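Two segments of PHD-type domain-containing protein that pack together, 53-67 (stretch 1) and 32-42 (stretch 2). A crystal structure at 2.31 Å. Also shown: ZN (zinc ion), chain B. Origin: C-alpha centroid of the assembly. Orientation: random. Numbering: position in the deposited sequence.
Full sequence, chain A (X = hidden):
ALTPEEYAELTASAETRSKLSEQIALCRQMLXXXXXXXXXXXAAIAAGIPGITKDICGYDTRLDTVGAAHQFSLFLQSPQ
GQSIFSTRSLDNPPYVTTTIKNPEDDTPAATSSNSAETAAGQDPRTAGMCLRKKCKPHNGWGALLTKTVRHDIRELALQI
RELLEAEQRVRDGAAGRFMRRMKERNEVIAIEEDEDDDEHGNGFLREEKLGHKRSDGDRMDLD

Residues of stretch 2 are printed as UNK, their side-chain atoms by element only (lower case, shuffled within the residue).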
# COMPACT_ATOMS: atom_id res chain seq x y z
N THR A 53 -13.05 12.99 23.77
CA THR A 53 -13.22 14.30 23.18
C THR A 53 -12.66 14.31 21.76
O THR A 53 -12.15 13.30 21.26
CB THR A 53 -12.54 15.36 24.07
OG1 THR A 53 -11.15 15.44 23.74
CG2 THR A 53 -12.62 14.95 25.51
N LYS A 54 -12.72 15.47 21.11
CA LYS A 54 -12.20 15.68 19.76
C LYS A 54 -10.67 15.68 19.71
O LYS A 54 -10.11 15.54 18.63
CB LYS A 54 -12.73 17.00 19.16
CG LYS A 54 -14.27 17.11 18.96
CD LYS A 54 -15.12 16.85 20.22
CE LYS A 54 -14.72 17.74 21.42
NZ LYS A 54 -15.52 17.35 22.61
N ASP A 55 -10.00 15.84 20.85
CA ASP A 55 -8.56 15.68 20.95
C ASP A 55 -8.14 14.22 20.91
O ASP A 55 -6.94 13.94 20.88
CB ASP A 55 -8.04 16.30 22.26
CG ASP A 55 -8.48 17.73 22.45
OD1 ASP A 55 -9.04 18.06 23.52
OD2 ASP A 55 -8.25 18.55 21.52
N ILE A 56 -9.09 13.28 20.95
CA ILE A 56 -8.77 11.86 20.95
C ILE A 56 -7.98 11.49 19.70
O ILE A 56 -8.32 11.91 18.59
CB ILE A 56 -10.06 11.03 21.08
CG1 ILE A 56 -10.42 10.85 22.55
CG2 ILE A 56 -9.94 9.69 20.35
CD1 ILE A 56 -9.40 10.08 23.33
N CYS A 57 -6.91 10.70 19.88
CA CYS A 57 -6.08 10.26 18.76
C CYS A 57 -6.88 9.37 17.81
O CYS A 57 -7.12 9.74 16.65
CB CYS A 57 -4.86 9.51 19.27
SG CYS A 57 -3.85 8.77 17.91
N GLY A 58 -7.33 8.21 18.29
CA GLY A 58 -8.22 7.36 17.52
C GLY A 58 -7.52 6.33 16.65
O GLY A 58 -8.21 5.53 16.01
N TYR A 59 -6.19 6.33 16.62
CA TYR A 59 -5.43 5.35 15.86
C TYR A 59 -5.84 3.93 16.24
O TYR A 59 -5.86 3.57 17.42
CB TYR A 59 -3.94 5.57 16.12
CG TYR A 59 -2.99 4.73 15.30
CD1 TYR A 59 -2.53 3.51 15.79
CD2 TYR A 59 -2.54 5.16 14.07
CE1 TYR A 59 -1.66 2.75 15.07
CE2 TYR A 59 -1.66 4.39 13.33
CZ TYR A 59 -1.22 3.18 13.84
OH TYR A 59 -0.34 2.40 13.11
N ASP A 60 -6.17 3.14 15.23
CA ASP A 60 -6.52 1.73 15.39
C ASP A 60 -5.26 0.86 15.30
O ASP A 60 -4.40 1.08 14.44
CB ASP A 60 -7.52 1.32 14.32
CG ASP A 60 -8.25 0.04 14.64
OD1 ASP A 60 -7.58 -1.01 14.78
OD2 ASP A 60 -9.50 0.09 14.75
N THR A 61 -5.19 -0.15 16.18
CA THR A 61 -4.02 -1.02 16.24
C THR A 61 -3.80 -1.75 14.92
O THR A 61 -2.66 -2.06 14.57
CB THR A 61 -4.19 -2.06 17.35
OG1 THR A 61 -4.60 -1.41 18.55
CG2 THR A 61 -2.88 -2.79 17.60
N ARG A 62 -4.88 -2.04 14.19
CA ARG A 62 -4.74 -2.73 12.92
C ARG A 62 -4.00 -1.89 11.89
O ARG A 62 -3.49 -2.44 10.92
CB ARG A 62 -6.12 -3.11 12.38
CG ARG A 62 -6.84 -4.15 13.24
CD ARG A 62 -8.29 -4.26 12.80
NE ARG A 62 -9.05 -3.04 13.10
CZ ARG A 62 -10.37 -2.95 12.96
NH1 ARG A 62 -11.05 -4.00 12.53
NH2 ARG A 62 -11.00 -1.82 13.26
N LEU A 63 -3.93 -0.56 12.09
CA LEU A 63 -3.22 0.30 11.15
C LEU A 63 -1.72 0.02 11.11
O LEU A 63 -1.03 0.56 10.24
CB LEU A 63 -3.47 1.77 11.47
CG LEU A 63 -4.93 2.24 11.29
CD1 LEU A 63 -5.16 3.62 11.88
CD2 LEU A 63 -5.35 2.22 9.83
N ASP A 64 -1.21 -0.81 12.02
CA ASP A 64 0.19 -1.20 11.93
C ASP A 64 0.44 -2.07 10.70
O ASP A 64 1.55 -2.06 10.16
CB ASP A 64 0.61 -1.92 13.20
CG ASP A 64 0.54 -1.03 14.41
OD1 ASP A 64 0.30 0.19 14.24
OD2 ASP A 64 0.72 -1.54 15.53
N THR A 65 -0.58 -2.81 10.25
CA THR A 65 -0.51 -3.51 8.97
C THR A 65 -0.08 -2.58 7.85
O THR A 65 0.69 -2.98 6.97
CB THR A 65 -1.87 -4.12 8.65
OG1 THR A 65 -2.35 -4.83 9.79
CG2 THR A 65 -1.77 -5.09 7.49
N VAL A 66 -0.56 -1.34 7.87
CA VAL A 66 -0.19 -0.38 6.84
C VAL A 66 1.32 -0.18 6.81
O VAL A 66 1.92 -0.04 5.74
CB VAL A 66 -0.94 0.95 7.04
CG1 VAL A 66 -0.41 2.02 6.11
CG2 VAL A 66 -2.41 0.75 6.84
N GLY A 67 1.96 -0.22 7.99
CA GLY A 67 3.40 -0.04 8.04
C GLY A 67 4.17 -1.12 7.29
O GLY A 67 5.09 -0.83 6.53
N UNK A 32 -9.09 1.34 2.64
CA UNK A 32 -10.36 1.09 3.32
C UNK A 32 -10.16 0.97 4.83
O UNK A 32 -10.96 1.51 5.61
o UNK A 32 -11.65 -2.44 0.61
c UNK A 32 -11.03 -0.17 2.80
n UNK A 32 -13.47 -1.21 1.00
c UNK A 32 -11.31 -0.19 1.31
c UNK A 32 -12.16 -1.38 0.93
N UNK A 33 -9.12 0.25 5.24
CA UNK A 33 -8.82 0.13 6.66
C UNK A 33 -8.64 1.50 7.30
O UNK A 33 -9.20 1.78 8.37
c UNK A 33 -5.66 -1.60 8.24
c UNK A 33 -7.55 -0.71 6.85
c UNK A 33 -7.02 -0.87 8.26
c UNK A 33 -8.03 -1.61 9.13
N UNK A 34 -7.88 2.38 6.65
CA UNK A 34 -7.71 3.74 7.15
C UNK A 34 -9.05 4.46 7.23
O UNK A 34 -9.36 5.13 8.22
c UNK A 34 -6.71 4.51 6.27
c UNK A 34 -5.34 3.84 6.30
c UNK A 34 -6.59 5.94 6.75
c UNK A 34 -4.40 4.40 5.22
N UNK A 35 -9.87 4.33 6.18
CA UNK A 35 -11.21 4.89 6.24
C UNK A 35 -12.01 4.30 7.40
O UNK A 35 -12.71 5.03 8.11
o UNK A 35 -14.59 5.57 2.93
c UNK A 35 -12.74 5.86 4.44
o UNK A 35 -12.55 5.61 2.04
c UNK A 35 -13.34 5.67 3.04
c UNK A 35 -11.94 4.66 4.91
N UNK A 36 -11.95 2.98 7.59
CA UNK A 36 -12.70 2.39 8.70
C UNK A 36 -12.23 2.95 10.04
O UNK A 36 -13.04 3.21 10.94
c UNK A 36 -14.45 0.32 10.28
c UNK A 36 -12.71 -1.38 9.80
c UNK A 36 -12.59 0.86 8.66
c UNK A 36 -12.99 0.10 9.93
N UNK A 37 -10.92 3.18 10.17
CA UNK A 37 -10.37 3.72 11.41
C UNK A 37 -10.86 5.14 11.64
O UNK A 37 -11.31 5.48 12.75
c UNK A 37 -8.84 3.67 11.38
N UNK A 38 -10.82 5.97 10.60
CA UNK A 38 -11.35 7.33 10.70
C UNK A 38 -12.82 7.31 11.12
O UNK A 38 -13.22 8.04 12.03
c UNK A 38 -11.98 9.33 9.31
c UNK A 38 -9.20 8.68 7.79
c UNK A 38 -11.14 8.07 9.37
c UNK A 38 -9.67 8.47 9.24
N UNK A 39 -13.65 6.45 10.49
CA UNK A 39 -15.09 6.43 10.77
C UNK A 39 -15.38 5.96 12.19
O UNK A 39 -16.33 6.44 12.82
c UNK A 39 -15.82 5.52 9.78
N UNK A 40 -14.63 4.97 12.67
CA UNK A 40 -14.81 4.48 14.03
C UNK A 40 -14.39 5.52 15.04
O UNK A 40 -14.96 5.60 16.14
c UNK A 40 -14.43 0.02 16.14
n UNK A 40 -14.16 -0.04 17.44
c UNK A 40 -13.78 0.72 13.88
n UNK A 40 -13.56 0.59 15.31
n UNK A 40 -15.56 -0.49 15.66
c UNK A 40 -14.02 3.18 14.24
c UNK A 40 -14.60 1.97 13.55
N UNK A 41 -13.40 6.34 14.68
CA UNK A 41 -12.99 7.46 15.52
C UNK A 41 -14.08 8.51 15.59
O UNK A 41 -14.43 8.99 16.67
c UNK A 41 -10.07 10.03 15.14
n UNK A 41 -9.80 13.33 16.72
c UNK A 41 -11.69 8.05 14.98
c UNK A 41 -11.18 9.23 15.81
c UNK A 41 -10.17 12.39 15.85
n UNK A 41 -9.71 11.15 15.99
n UNK A 41 -10.98 12.70 14.85
N UNK A 42 -14.66 8.86 14.44
CA UNK A 42 -15.76 9.83 14.45
C UNK A 42 -16.96 9.29 15.22
O UNK A 42 -17.62 10.05 15.94
c UNK A 42 -18.00 11.07 11.46
c UNK A 42 -16.14 10.19 13.01
o UNK A 42 -17.37 10.49 10.54
c UNK A 42 -17.41 11.03 12.89
o UNK A 42 -19.10 11.66 11.29
ZN ZN B . -2.10 7.80 19.26
O HOH W 1 -10.35 4.23 15.07
O HOH W 2 -11.13 1.72 15.91

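Position 32 carries three carbons in a row, the third bearing one oxygen and one nitrogen. It makes no contact with stretch 1. This is Gln 32.

Position 33 has four carbons, forked at the second. One fork carbon lies 3.5 Å from Arg 62 O, and the branch point is 3.8 Å from Leu 63 CD2. This is Leu 33.

Position 34 has four carbons forked at the first, with one arm two carbons long. The inner carbon of that arm is 3.9 Å from Leu 63 CD2. This is Ile 34.

Position 35 shows three carbons, the third with two oxygens. It points away from stretch 1. This is Glu 35.

Position 36 again has four carbons forked at the second. One fork carbon is 3.9 Å from Arg 62 NH2. This is Leu 36.

Position 37 has a single carbon, CB, 3.7 Å from Leu 63 CD1 and 4.0 Å from Asp 60 CB. This is Ala 37.

Position 38 has four carbons forked at the first, one arm longer. It points away. This is Ile 38.

Position 39 has one carbon, out of reach. This is Ala 39.

Position 40 has three carbons, a nitrogen, then a carbon with two more nitrogens. The third carbon is 3.8 Å from Arg 62 NH2. This is Arg 40. Arg 40 NE is 4.1 Å from Asp 60 OD2, beyond a salt bridge, and water 2 joins the two atoms.

Position 41 has three carbons, a nitrogen, then a carbon with two more nitrogens, and its chain is extended. One terminal nitrogen lies 2.8 Å from Ile 56 O and 2.9 Å from Lys 54 O. The chain nitrogen lies 3.0 Å from Cys 57 O. This is Arg 41. Arg 41 NE donates to Ile 56 O at 3.0 Å and weakly to Cys 57 O; Arg 41 NH2 donates to Ile 56 O.

Position 42 has three carbons, the third with two oxygens, out of reach. This is Glu 42.

The contact has an apolar end and a polar end. Leu 63 and Val 66 pack on Leu 33 and Ile 34, and Leu 63 also reaches Ala 37. At the other end, Arg 41 meets loop carbonyls at its guanidinium edge, so backbone acceptors hold it. Gly 58 lets it pass: an ideal CB there would be 2.4 Å from Arg 41 CG. Water 1 links Ala 37 O to Gly 58 O. Cys 57 SG binds zinc at 2.4 Å (ZN), anchoring the loop next to the arginine.

Stretch 2 (32-42) QLIELAIARRE
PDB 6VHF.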